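Local coordinates for protein nucleoporin nup120 (Schizosaccharomyces pombe, PDB 4GQ2) that serves as a structural component of the nuclear pore complex, whose nucleoporins can also act as docking partners for transiently bound nuclear transport factors, at residues K145-F148 with D152-L155; F408-N413 with G417-I422; N469-S474 with N501-F506; D545-E550 with P790-V795; R680-I685 with I796-A801. All blocks are in the same frame, centred on the assembly; numbering follows the deposited sequence.

Interaction 1 (K145-F148 with D152-L155); sequences KTWF and DARL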
# COMPACT_ATOMS: atom_id res chain seq x y z
N LYS A 145 15.92 26.88 -6.40
CA LYS A 145 15.56 25.51 -6.76
C LYS A 145 16.22 24.49 -5.82
O LYS A 145 15.65 23.43 -5.55
CB LYS A 145 15.92 25.20 -8.21
CG LYS A 145 15.02 25.89 -9.22
CD LYS A 145 15.36 25.50 -10.65
CE LYS A 145 14.43 26.19 -11.63
NZ LYS A 145 14.65 25.74 -13.03
N THR A 146 17.40 24.83 -5.33
CA THR A 146 18.16 24.02 -4.37
C THR A 146 17.33 23.64 -3.14
O THR A 146 17.51 22.55 -2.59
CB THR A 146 19.42 24.78 -3.91
OG1 THR A 146 20.33 24.90 -5.01
CG2 THR A 146 20.14 24.05 -2.77
N TRP A 147 16.45 24.54 -2.71
CA TRP A 147 15.67 24.35 -1.49
C TRP A 147 14.81 23.14 -1.57
O TRP A 147 14.52 22.50 -0.55
CB TRP A 147 14.78 25.56 -1.22
CG TRP A 147 15.49 26.86 -0.97
CD1 TRP A 147 16.87 27.08 -0.85
CD2 TRP A 147 14.88 28.17 -0.74
NE1 TRP A 147 17.13 28.40 -0.60
CE2 TRP A 147 15.98 29.11 -0.53
CE3 TRP A 147 13.57 28.64 -0.72
CZ2 TRP A 147 15.76 30.46 -0.30
CZ3 TRP A 147 13.36 30.00 -0.48
CH2 TRP A 147 14.43 30.89 -0.27
N PHE A 148 14.37 22.83 -2.78
CA PHE A 148 13.50 21.70 -3.01
C PHE A 148 14.30 20.41 -3.16
O PHE A 148 13.74 19.32 -3.02
CB PHE A 148 12.64 21.95 -4.25
CG PHE A 148 11.75 23.15 -4.12
CD1 PHE A 148 10.50 23.04 -3.53
CD2 PHE A 148 12.17 24.39 -4.58
CE1 PHE A 148 9.67 24.15 -3.41
CE2 PHE A 148 11.35 25.51 -4.45
CZ PHE A 148 10.10 25.38 -3.86
N ASP A 152 18.91 20.57 4.27
CA ASP A 152 19.51 21.73 4.95
C ASP A 152 20.23 22.70 4.00
O ASP A 152 21.39 23.06 4.22
CB ASP A 152 20.45 21.27 6.09
CG ASP A 152 19.74 20.42 7.14
OD1 ASP A 152 18.61 20.76 7.54
OD2 ASP A 152 20.33 19.40 7.57
N ALA A 153 19.54 23.11 2.94
CA ALA A 153 20.13 23.89 1.85
C ALA A 153 20.69 25.24 2.30
O ALA A 153 20.23 25.80 3.31
CB ALA A 153 19.12 24.08 0.72
N ARG A 154 21.67 25.74 1.56
CA ARG A 154 22.28 27.04 1.85
C ARG A 154 21.38 28.23 1.52
O ARG A 154 20.78 28.30 0.44
CB ARG A 154 23.63 27.19 1.14
CG ARG A 154 24.84 26.80 1.98
CD ARG A 154 25.12 27.82 3.08
NE ARG A 154 26.36 27.55 3.80
CZ ARG A 154 26.76 28.19 4.90
NH1 ARG A 154 26.00 29.14 5.43
NH2 ARG A 154 27.91 27.87 5.48
N LEU A 155 21.29 29.15 2.47
CA LEU A 155 20.54 30.39 2.30
C LEU A 155 21.44 31.54 1.89
O LEU A 155 22.38 31.90 2.61
CB LEU A 155 19.85 30.78 3.62
CG LEU A 155 18.50 30.19 3.99
CD1 LEU A 155 18.04 30.80 5.31
CD2 LEU A 155 17.48 30.46 2.89
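T146 and W147, on a short helical turn, meet A153 and L155 in the connection between strands 138-143 and 160-163, the third and fourth strands of an antiparallel four-stranded sheet in the beta-propeller domain. The turn starts just after strand 138-143, with F148 N bonded to K145 O at 3.1 Å, and the chain then doubles back so that residues 153-155 run past the indole. Two methyl groups meet first: T146 CG2 lies 3.6 Å from A153 CB. Threonine suits this partly exposed place because its methyl, anti to the backbone N, faces the alanine, while OG1 stands beside the backbone N. A153 is small enough to let the returning chain come close, and its CB also stands 4.1 Å from W147 CD1, on the pyrrole side of the indole. At the far end of the ring system, L155 CD2 approaches W147 CZ2 at 3.6 Å, the two side chains crossing at about a right angle. Between these apolar contacts R154 O sits at the ring edge near its plane, 3.8 Å from W147 NE1. With CG anti to its carbonyl carbon (chi1 -63°), the indole is brought beside L23 and L25 of strand 21-26, a strand of a different sheet. Losing the indole of W147 to an alanine is likely to leave L155 and A153 without their shared apolar surface and to open a gap next to strand 21-26. The connection between the third and fourth strands of a propeller blade is thus packed, through its tryptophan, against strand 21-26 of the neighbouring sheet.

Interaction 2 (F408-N413 with G417-I422); sequences FDVPTN and GDISEI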
# COMPACT_ATOMS: atom_id res chain seq x y z
N PHE A 408 -18.19 -3.08 7.69
CA PHE A 408 -18.04 -4.53 7.58
C PHE A 408 -18.42 -5.24 8.89
O PHE A 408 -18.26 -4.68 9.97
CB PHE A 408 -16.63 -4.92 7.13
CG PHE A 408 -15.54 -4.54 8.10
CD1 PHE A 408 -15.01 -3.26 8.10
CD2 PHE A 408 -15.04 -5.48 9.01
CE1 PHE A 408 -14.00 -2.91 8.99
CE2 PHE A 408 -14.03 -5.14 9.90
CZ PHE A 408 -13.50 -3.86 9.89
N ASP A 409 -18.92 -6.46 8.78
CA ASP A 409 -19.19 -7.28 9.96
C ASP A 409 -17.88 -7.81 10.52
O ASP A 409 -16.88 -7.90 9.81
CB ASP A 409 -20.12 -8.45 9.63
CG ASP A 409 -21.53 -8.00 9.30
OD1 ASP A 409 -21.90 -6.84 9.59
OD2 ASP A 409 -22.29 -8.82 8.73
N VAL A 410 -17.89 -8.14 11.81
CA VAL A 410 -16.75 -8.73 12.47
C VAL A 410 -16.32 -9.98 11.70
O VAL A 410 -17.13 -10.88 11.49
CB VAL A 410 -17.09 -9.04 13.95
CG1 VAL A 410 -16.11 -10.05 14.55
CG2 VAL A 410 -17.09 -7.76 14.77
N PRO A 411 -15.04 -10.03 11.24
CA PRO A 411 -14.56 -11.13 10.41
C PRO A 411 -14.72 -12.49 11.07
O PRO A 411 -14.35 -12.67 12.23
CB PRO A 411 -13.06 -10.82 10.22
CG PRO A 411 -12.77 -9.59 11.01
CD PRO A 411 -14.07 -8.92 11.31
N THR A 412 -15.24 -13.45 10.30
CA THR A 412 -15.47 -14.81 10.78
C THR A 412 -14.44 -15.74 10.16
O THR A 412 -14.33 -16.91 10.54
CB THR A 412 -16.88 -15.31 10.42
OG1 THR A 412 -17.13 -15.06 9.03
CG2 THR A 412 -17.93 -14.58 11.26
N ASN A 413 -13.70 -15.21 9.19
CA ASN A 413 -12.58 -15.89 8.58
C ASN A 413 -11.42 -14.89 8.49
O ASN A 413 -11.64 -13.68 8.59
CB ASN A 413 -12.96 -16.42 7.20
CG ASN A 413 -13.00 -15.34 6.15
OD1 ASN A 413 -11.97 -14.95 5.61
ND2 ASN A 413 -14.19 -14.85 5.85
N GLY A 417 -7.64 -10.88 7.25
CA GLY A 417 -7.20 -10.55 8.61
C GLY A 417 -8.33 -10.14 9.53
O GLY A 417 -9.51 -10.31 9.20
N ASP A 418 -7.97 -9.59 10.69
CA ASP A 418 -8.95 -9.28 11.73
C ASP A 418 -9.27 -7.78 11.77
O ASP A 418 -8.81 -7.02 10.92
CB ASP A 418 -8.45 -9.78 13.09
CG ASP A 418 -9.58 -10.29 14.00
OD1 ASP A 418 -10.75 -9.85 13.86
OD2 ASP A 418 -9.29 -11.14 14.87
N ILE A 419 -10.06 -7.37 12.77
CA ILE A 419 -10.62 -6.03 12.88
C ILE A 419 -9.60 -4.91 12.72
O ILE A 419 -9.79 -3.99 11.94
CB ILE A 419 -11.40 -5.86 14.21
CG1 ILE A 419 -12.57 -6.84 14.26
CG2 ILE A 419 -11.93 -4.44 14.38
CD1 ILE A 419 -13.22 -6.95 15.62
N SER A 420 -8.51 -5.00 13.47
CA SER A 420 -7.49 -3.95 13.46
C SER A 420 -6.79 -3.83 12.12
O SER A 420 -6.66 -2.73 11.60
CB SER A 420 -6.49 -4.13 14.61
OG SER A 420 -7.10 -3.73 15.82
N GLU A 421 -6.35 -4.97 11.57
CA GLU A 421 -5.75 -5.00 10.23
C GLU A 421 -6.64 -4.31 9.19
O GLU A 421 -6.16 -3.46 8.44
CB GLU A 421 -5.48 -6.44 9.78
CG GLU A 421 -4.46 -7.18 10.63
CD GLU A 421 -4.77 -8.67 10.70
OE1 GLU A 421 -5.43 -9.11 11.68
OE2 GLU A 421 -4.35 -9.38 9.77
N ILE A 422 -7.92 -4.66 9.18
CA ILE A 422 -8.86 -4.13 8.18
C ILE A 422 -9.11 -2.63 8.34
O ILE A 422 -9.05 -1.88 7.35
CB ILE A 422 -10.20 -4.89 8.18
CG1 ILE A 422 -9.96 -6.37 7.83
CG2 ILE A 422 -11.18 -4.25 7.21
CD1 ILE A 422 -11.12 -7.29 8.21
O HOH W 1 -10.66 -11.57 7.15
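I422, on the first turn of helix 419-428, reaches across to F408 and P411 in the preceding loop. Its CB stands 3.9 Å from F408 CZ. CG2, anti to the backbone N, sits over one face of the F408 ring in a CH-pi contact, 3.8 Å from the centroid and 22° off the normal. The other branch ends in CD1, which lies 4.0 Å from P411 CG and equally far from F408 CE2, so a branched isoleucine fills the angle between phenylalanine and proline. P411, with its restricted phi, suits the extended loop and sets its ring against the helix start, CD 3.9 Å from I419 CG1 and CG 3.5 Å from D418 OD1. The same OD1 accepts a hydrogen bond from I419 N, whereas D418 OD2 bonds to a polar side chain on the chain of another protein. Farther along, a water donates to N413 O and G417 O, each at 2.7 Å, joining the backbones. G417 has a phi of 81°, and a CB there would collide with E421. Around this corner F590 of helix 590-605 touches I422, while helix 492-515 sets Y500 edge-to-face with F408 and K496 against V410 and I419.

Interaction 3 (N469-S474 with N501-F506); sequences NAVLSS and NEWERF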
# COMPACT_ATOMS: atom_id res chain seq x y z
N ASN A 469 1.64 2.22 13.59
CA ASN A 469 1.80 1.51 14.85
C ASN A 469 1.26 2.27 16.07
O ASN A 469 0.74 1.67 17.00
CB ASN A 469 3.27 1.14 15.06
CG ASN A 469 3.81 0.23 13.97
OD1 ASN A 469 3.05 -0.50 13.31
ND2 ASN A 469 5.11 0.28 13.75
N ALA A 470 1.39 3.60 16.03
CA ALA A 470 0.96 4.44 17.12
C ALA A 470 -0.57 4.49 17.15
O ALA A 470 -1.17 4.45 18.23
CB ALA A 470 1.55 5.84 16.98
N VAL A 471 -1.19 4.56 15.97
CA VAL A 471 -2.65 4.53 15.85
C VAL A 471 -3.18 3.21 16.37
O VAL A 471 -4.04 3.21 17.25
CB VAL A 471 -3.13 4.77 14.39
CG1 VAL A 471 -4.59 4.40 14.24
CG2 VAL A 471 -2.96 6.23 14.00
N LEU A 472 -2.65 2.10 15.87
CA LEU A 472 -3.08 0.78 16.30
C LEU A 472 -2.86 0.59 17.80
O LEU A 472 -3.75 0.12 18.51
CB LEU A 472 -2.38 -0.34 15.52
CG LEU A 472 -2.82 -1.78 15.86
CD1 LEU A 472 -2.66 -2.73 14.68
CD2 LEU A 472 -2.08 -2.34 17.08
N SER A 473 -1.67 0.96 18.25
CA SER A 473 -1.29 0.81 19.65
C SER A 473 -2.25 1.55 20.57
O SER A 473 -2.69 1.01 21.57
CB SER A 473 0.14 1.29 19.89
OG SER A 473 0.44 1.28 21.26
N SER A 474 -2.58 2.79 20.22
CA SER A 474 -3.41 3.61 21.09
C SER A 474 -4.87 3.15 21.14
O SER A 474 -5.53 3.29 22.17
CB SER A 474 -3.31 5.08 20.70
OG SER A 474 -4.02 5.34 19.51
N ASN A 501 -15.85 -0.61 17.25
CA ASN A 501 -16.45 0.71 17.48
C ASN A 501 -15.43 1.80 17.76
O ASN A 501 -15.60 2.95 17.34
CB ASN A 501 -17.49 0.66 18.61
CG ASN A 501 -18.71 -0.18 18.25
OD1 ASN A 501 -18.95 -0.52 17.08
ND2 ASN A 501 -19.49 -0.52 19.26
N GLU A 502 -14.37 1.45 18.49
CA GLU A 502 -13.30 2.41 18.72
C GLU A 502 -12.61 2.78 17.40
O GLU A 502 -12.38 3.96 17.12
CB GLU A 502 -12.29 1.88 19.75
CG GLU A 502 -11.30 2.93 20.24
CD GLU A 502 -11.93 4.09 21.00
OE1 GLU A 502 -11.18 4.91 21.56
OE2 GLU A 502 -13.17 4.20 21.06
N TRP A 503 -12.29 1.78 16.58
CA TRP A 503 -11.73 2.04 15.25
C TRP A 503 -12.65 2.91 14.45
O TRP A 503 -12.22 3.90 13.87
CB TRP A 503 -11.46 0.74 14.51
CG TRP A 503 -10.16 0.06 14.86
CD1 TRP A 503 -9.97 -1.10 15.59
CD2 TRP A 503 -8.81 0.49 14.48
NE1 TRP A 503 -8.64 -1.42 15.69
CE2 TRP A 503 -7.89 -0.50 15.04
CE3 TRP A 503 -8.29 1.55 13.75
CZ2 TRP A 503 -6.52 -0.41 14.88
CZ3 TRP A 503 -6.91 1.64 13.59
CH2 TRP A 503 -6.04 0.68 14.14
N GLU A 504 -13.94 2.57 14.44
CA GLU A 504 -14.93 3.38 13.75
C GLU A 504 -14.94 4.85 14.18
O GLU A 504 -14.95 5.75 13.32
CB GLU A 504 -16.33 2.80 13.90
CG GLU A 504 -17.39 3.59 13.14
CD GLU A 504 -18.64 2.79 12.87
OE1 GLU A 504 -19.21 2.25 13.85
OE2 GLU A 504 -19.04 2.70 11.69
N ARG A 505 -14.91 5.10 15.49
CA ARG A 505 -14.90 6.47 16.00
C ARG A 505 -13.68 7.22 15.50
O ARG A 505 -13.78 8.37 15.07
CB ARG A 505 -14.90 6.50 17.53
CG ARG A 505 -16.26 6.25 18.16
CD ARG A 505 -16.18 6.21 19.68
NE ARG A 505 -17.28 5.41 20.21
CZ ARG A 505 -17.15 4.19 20.74
NH1 ARG A 505 -15.95 3.63 20.88
NH2 ARG A 505 -18.24 3.55 21.16
N PHE A 506 -12.53 6.55 15.56
CA PHE A 506 -11.30 7.15 15.11
C PHE A 506 -11.37 7.52 13.63
O PHE A 506 -10.99 8.62 13.23
CB PHE A 506 -10.11 6.23 15.39
CG PHE A 506 -8.80 6.88 15.13
CD1 PHE A 506 -8.25 7.77 16.04
CD2 PHE A 506 -8.12 6.63 13.94
CE1 PHE A 506 -7.04 8.39 15.79
CE2 PHE A 506 -6.90 7.25 13.68
CZ PHE A 506 -6.36 8.13 14.60
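V471 and L472 of helix 464-478 pack against W503 and F506 of helix 492-515 in the helical insertion that separates strands 390-395 and 520-525 of the propeller domain. The two short segments run closer to antiparallel than to parallel, at 133°, with their axes 11.4 Å apart, a spacing that large aromatic side chains can bridge. The contact across the helices is apolar throughout. V471 CG1, anti to its backbone N (chi1 166°), enters the angle between the two aromatic groups and lies 3.7 Å from W503 CZ3 and 3.7 Å from F506 CE2. A beta-branched valine is apt, since CG2 also meets the phenylalanine, 3.9 Å from F506 CZ. Beside it, the benzo end of the indole reaches the helix backbone obliquely, W503 CH2 3.7 Å from L472 CA, and the indole plane is parallel to the ring of W423. Among polar groups, W503 NE1 is buried yet satisfied, bonded to S420 OG of helix 419-428. With a leucine in place of W503, the S420 hydroxyl would probably lose its indole partner and a gap would open beside V471 and L472. The remaining polar bonds stay within one helix. S474 OG donates to V471 O at 3.1 Å, an i-to-i-3 bond that satisfies the hydroxyl of this buried serine. Beside the apolar contact, R505 NH1 makes a salt bridge to E502 OE2 at 2.8 Å, with the carboxylate oxygen close to the guanidinium plane.

Interaction 4 (D545-E550 with P790-V795); sequences DPYLIE and PLHATV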
# COMPACT_ATOMS: atom_id res chain seq x y z
N ASP A 545 -10.87 12.85 -17.69
CA ASP A 545 -12.02 12.15 -18.25
C ASP A 545 -12.11 10.76 -17.63
O ASP A 545 -11.08 10.16 -17.32
CB ASP A 545 -11.89 12.02 -19.77
CG ASP A 545 -12.15 13.33 -20.51
OD1 ASP A 545 -12.67 14.29 -19.90
OD2 ASP A 545 -11.84 13.39 -21.71
N PRO A 546 -13.34 10.24 -17.47
CA PRO A 546 -13.48 8.88 -16.97
C PRO A 546 -13.05 7.89 -18.04
O PRO A 546 -13.23 8.15 -19.23
CB PRO A 546 -14.99 8.74 -16.71
CG PRO A 546 -15.59 10.10 -16.89
CD PRO A 546 -14.64 10.85 -17.78
N TYR A 547 -12.47 6.76 -17.62
CA TYR A 547 -12.23 5.66 -18.54
C TYR A 547 -13.52 4.86 -18.60
O TYR A 547 -14.35 4.98 -17.70
CB TYR A 547 -11.04 4.80 -18.09
CG TYR A 547 -9.76 5.58 -17.88
CD1 TYR A 547 -9.56 6.32 -16.71
CD2 TYR A 547 -8.75 5.59 -18.84
CE1 TYR A 547 -8.40 7.04 -16.50
CE2 TYR A 547 -7.58 6.32 -18.64
CZ TYR A 547 -7.41 7.04 -17.46
OH TYR A 547 -6.26 7.78 -17.24
N LEU A 548 -13.69 4.08 -19.67
CA LEU A 548 -14.87 3.23 -19.84
C LEU A 548 -15.23 2.44 -18.60
O LEU A 548 -16.41 2.35 -18.23
CB LEU A 548 -14.67 2.26 -21.00
CG LEU A 548 -15.19 2.64 -22.39
CD1 LEU A 548 -14.95 1.48 -23.34
CD2 LEU A 548 -16.66 3.00 -22.34
N ILE A 549 -14.21 1.88 -17.96
CA ILE A 549 -14.40 1.05 -16.77
C ILE A 549 -15.15 1.82 -15.67
O ILE A 549 -16.02 1.27 -15.00
CB ILE A 549 -13.05 0.44 -16.29
CG1 ILE A 549 -13.29 -0.65 -15.23
CG2 ILE A 549 -12.10 1.51 -15.79
CD1 ILE A 549 -14.09 -1.82 -15.75
N GLU A 550 -14.83 3.11 -15.53
CA GLU A 550 -15.49 3.98 -14.56
C GLU A 550 -16.98 4.16 -14.85
O GLU A 550 -17.81 3.92 -13.97
CB GLU A 550 -14.78 5.33 -14.45
CG GLU A 550 -13.29 5.19 -14.15
CD GLU A 550 -12.63 6.49 -13.77
OE1 GLU A 550 -11.92 7.06 -14.62
OE2 GLU A 550 -12.82 6.94 -12.61
N PRO A 790 1.92 14.05 -19.56
CA PRO A 790 2.55 12.76 -19.24
C PRO A 790 1.77 11.96 -18.20
O PRO A 790 1.98 10.76 -18.07
CB PRO A 790 3.92 13.16 -18.68
CG PRO A 790 3.75 14.56 -18.22
CD PRO A 790 2.79 15.18 -19.20
N LEU A 791 0.88 12.63 -17.47
CA LEU A 791 0.00 11.95 -16.52
C LEU A 791 -0.92 10.96 -17.23
O LEU A 791 -0.88 9.77 -16.94
CB LEU A 791 -0.80 12.95 -15.69
CG LEU A 791 -1.92 12.40 -14.80
CD1 LEU A 791 -1.40 11.42 -13.75
CD2 LEU A 791 -2.64 13.56 -14.14
N HIS A 792 -1.75 11.47 -18.15
CA HIS A 792 -2.65 10.62 -18.93
C HIS A 792 -1.92 9.54 -19.71
O HIS A 792 -2.42 8.42 -19.85
CB HIS A 792 -3.51 11.46 -19.86
CG HIS A 792 -4.50 10.65 -20.67
ND1 HIS A 792 -5.70 10.29 -20.19
CD2 HIS A 792 -4.40 10.11 -21.95
CE1 HIS A 792 -6.35 9.56 -21.11
NE2 HIS A 792 -5.56 9.44 -22.19
N ALA A 793 -0.73 9.86 -20.22
CA ALA A 793 0.02 8.90 -21.03
C ALA A 793 0.56 7.76 -20.17
O ALA A 793 0.54 6.61 -20.60
CB ALA A 793 1.15 9.59 -21.79
N THR A 794 1.03 8.08 -18.97
CA THR A 794 1.57 7.05 -18.07
C THR A 794 0.47 6.09 -17.61
O THR A 794 0.64 4.86 -17.69
CB THR A 794 2.34 7.68 -16.91
OG1 THR A 794 3.37 8.53 -17.44
CG2 THR A 794 3.00 6.62 -16.02
N VAL A 795 -0.66 6.64 -17.18
CA VAL A 795 -1.81 5.82 -16.82
C VAL A 795 -2.13 4.87 -17.97
O VAL A 795 -2.04 3.64 -17.81
CB VAL A 795 -3.03 6.68 -16.47
CG1 VAL A 795 -4.22 5.80 -16.11
CG2 VAL A 795 -2.71 7.63 -15.32
O HOH W 2 -5.89 10.49 -16.76
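Y547 lays its phenol end against V795 of helix 790-803, and beyond it a water leads to H792. The valine side is tight, with Y547 CZ 3.7 Å from V795 CG1. The approach of Y547 OH to the same CG1, modelled at 3.1 Å, is unusually short, and its exact value is doubtful. A beta-branched residue suits this place because its methyl, anti to the backbone N (chi1 179°), brings CG1 obliquely against the phenol end. The histidine side is looser: Y547 OH and H792 ND1 are 3.9 Å apart, and water 2 sits between them, 2.8 Å from the hydroxyl but bonded only weakly to ND1. Tyrosine therefore serves two neighbours at once, its ring carbon resting on an apolar methyl and its hydroxyl meeting water toward the partly exposed imidazole. Its backbone is fixed as well. Y547 occupies the N-cap position of helix 548-553, and its N donates to E550 OE1 at 3.1 Å with a nearly straight N-H...O angle of 162°. That carboxylate oxygen also lies in the plane of the tyrosine ring, at its edge, and is paired with R544. The bond from the N-cap N-H to the carboxylate of the third helix residue, E550, is one half of a capping box, here at the start of the helix that follows propeller strand 539-544 and leans on a helix much later in the chain.

Interaction 5 (R680-I685 with I796-A801); sequences RVLDSI and ISSLSA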
# COMPACT_ATOMS: atom_id res chain seq x y z
N ARG A 680 -2.29 6.90 -7.66
CA ARG A 680 -3.63 7.12 -7.11
C ARG A 680 -4.71 6.84 -8.14
O ARG A 680 -5.71 6.17 -7.83
CB ARG A 680 -3.75 8.53 -6.50
CG ARG A 680 -2.97 8.66 -5.20
CD ARG A 680 -2.92 10.08 -4.63
NE ARG A 680 -2.19 10.08 -3.36
CZ ARG A 680 -2.74 9.90 -2.16
NH1 ARG A 680 -4.05 9.76 -2.03
NH2 ARG A 680 -1.96 9.89 -1.08
N VAL A 681 -4.51 7.32 -9.36
CA VAL A 681 -5.46 7.04 -10.44
C VAL A 681 -5.51 5.53 -10.77
O VAL A 681 -6.60 4.97 -10.90
CB VAL A 681 -5.16 7.87 -11.71
CG1 VAL A 681 -6.01 7.40 -12.88
CG2 VAL A 681 -5.38 9.35 -11.45
N LEU A 682 -4.33 4.90 -10.88
CA LEU A 682 -4.27 3.44 -11.09
C LEU A 682 -5.03 2.66 -10.02
O LEU A 682 -5.85 1.80 -10.34
CB LEU A 682 -2.82 2.94 -11.18
CG LEU A 682 -2.09 3.30 -12.48
CD1 LEU A 682 -0.64 2.84 -12.43
CD2 LEU A 682 -2.81 2.74 -13.70
N ASP A 683 -4.76 2.96 -8.75
CA ASP A 683 -5.42 2.29 -7.64
C ASP A 683 -6.93 2.37 -7.83
O ASP A 683 -7.66 1.38 -7.69
CB ASP A 683 -5.00 2.94 -6.31
CG ASP A 683 -5.71 2.35 -5.11
OD1 ASP A 683 -5.29 1.29 -4.63
OD2 ASP A 683 -6.70 2.96 -4.65
N SER A 684 -7.40 3.57 -8.17
CA SER A 684 -8.82 3.84 -8.35
C SER A 684 -9.39 3.10 -9.58
O SER A 684 -10.49 2.56 -9.52
CB SER A 684 -9.04 5.35 -8.44
OG SER A 684 -10.37 5.63 -8.78
N ILE A 685 -8.65 3.07 -10.68
CA ILE A 685 -9.07 2.33 -11.87
C ILE A 685 -9.04 0.82 -11.64
O ILE A 685 -9.99 0.11 -11.99
CB ILE A 685 -8.21 2.70 -13.11
CG1 ILE A 685 -8.28 4.20 -13.42
CG2 ILE A 685 -8.65 1.90 -14.33
CD1 ILE A 685 -9.67 4.79 -13.32
N ILE A 796 -2.46 5.44 -19.13
CA ILE A 796 -2.85 4.66 -20.31
C ILE A 796 -1.81 3.60 -20.66
O ILE A 796 -2.16 2.44 -20.91
CB ILE A 796 -3.17 5.59 -21.52
CG1 ILE A 796 -4.58 6.17 -21.39
CG2 ILE A 796 -3.04 4.85 -22.85
CD1 ILE A 796 -5.70 5.17 -21.55
N SER A 797 -0.54 3.98 -20.64
CA SER A 797 0.55 3.03 -20.92
C SER A 797 0.58 1.89 -19.90
O SER A 797 0.70 0.72 -20.28
CB SER A 797 1.90 3.74 -20.96
OG SER A 797 1.87 4.81 -21.89
N SER A 798 0.46 2.25 -18.62
CA SER A 798 0.42 1.27 -17.52
C SER A 798 -0.72 0.29 -17.70
O SER A 798 -0.53 -0.91 -17.56
CB SER A 798 0.29 1.98 -16.17
OG SER A 798 1.35 2.89 -15.96
N LEU A 799 -1.90 0.82 -18.02
CA LEU A 799 -3.07 -0.02 -18.30
C LEU A 799 -2.83 -0.95 -19.49
O LEU A 799 -3.19 -2.12 -19.44
CB LEU A 799 -4.33 0.82 -18.53
CG LEU A 799 -4.84 1.62 -17.32
CD1 LEU A 799 -6.07 2.42 -17.69
CD2 LEU A 799 -5.12 0.71 -16.13
N SER A 800 -2.20 -0.41 -20.53
CA SER A 800 -1.84 -1.20 -21.71
C SER A 800 -0.93 -2.37 -21.32
O SER A 800 -1.18 -3.50 -21.71
CB SER A 800 -1.17 -0.33 -22.77
OG SER A 800 -0.88 -1.08 -23.93
N ALA A 801 0.09 -2.08 -20.52
CA ALA A 801 1.01 -3.12 -20.04
C ALA A 801 0.30 -4.21 -19.24
O ALA A 801 0.79 -5.35 -19.15
CB ALA A 801 2.13 -2.51 -19.22
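Helices 680-685 and 796-801 run in broadly the same direction, crossing at -45° with their axes 11.0 Å apart, and L682 and L799 mark their closest backbone approach. The contact is made by carbon atoms: methyls of L682, I685 and L799, and CB of S798. L682 and L799 point in opposite senses and slide past each other, bringing their CD2 methyls to 3.9 Å. In both leucines CG is anti to the carbonyl carbon (chi1 -73° in L682), which swings the branched ends into the space between the helices. L682 uses its second methyl too, as CD1 lies 3.9 Å from S798 CB. A serine fits opposite a leucine here because it is small, and its hydroxyl is satisfied within its own helix by T794 O, leaving CB to meet the methyls. One turn on from L682, I685 CG2 approaches L799 CD2 at 4.1 Å, so a single leucine methyl touches two residues of the partner helix. The same interface extends outward: S775 of helix 770-777 borders L682, and I549 and E550 of helix 548-553 border I685. Helices 672-703 and 790-803 thus form an obliquely crossing pair, packed through buried leucine, isoleucine and serine in the alpha-helical part of the protein.

Overall arrangement
Along the chain, interaction 1 comes first, closing a short connection within one propeller sheet, and it stands apart from the rest, its centre 34 to 46 Å from the others. Interaction 2 closes another local loop at the start of helix 419-428, and interaction 3 then joins two helices of the same insertion. These two touch, helix 419-428 resting on both helices of interaction 3. Interactions 4 and 5 span 239 and 110 intervening residues and cross, because 680-685 lies between 545-550 and 790-795 while its partner 796-801 lies beyond. Their centres lie 7 Å apart and both use helix 790-803, which brings the segment after strand 539-544 and helix 672-703 together.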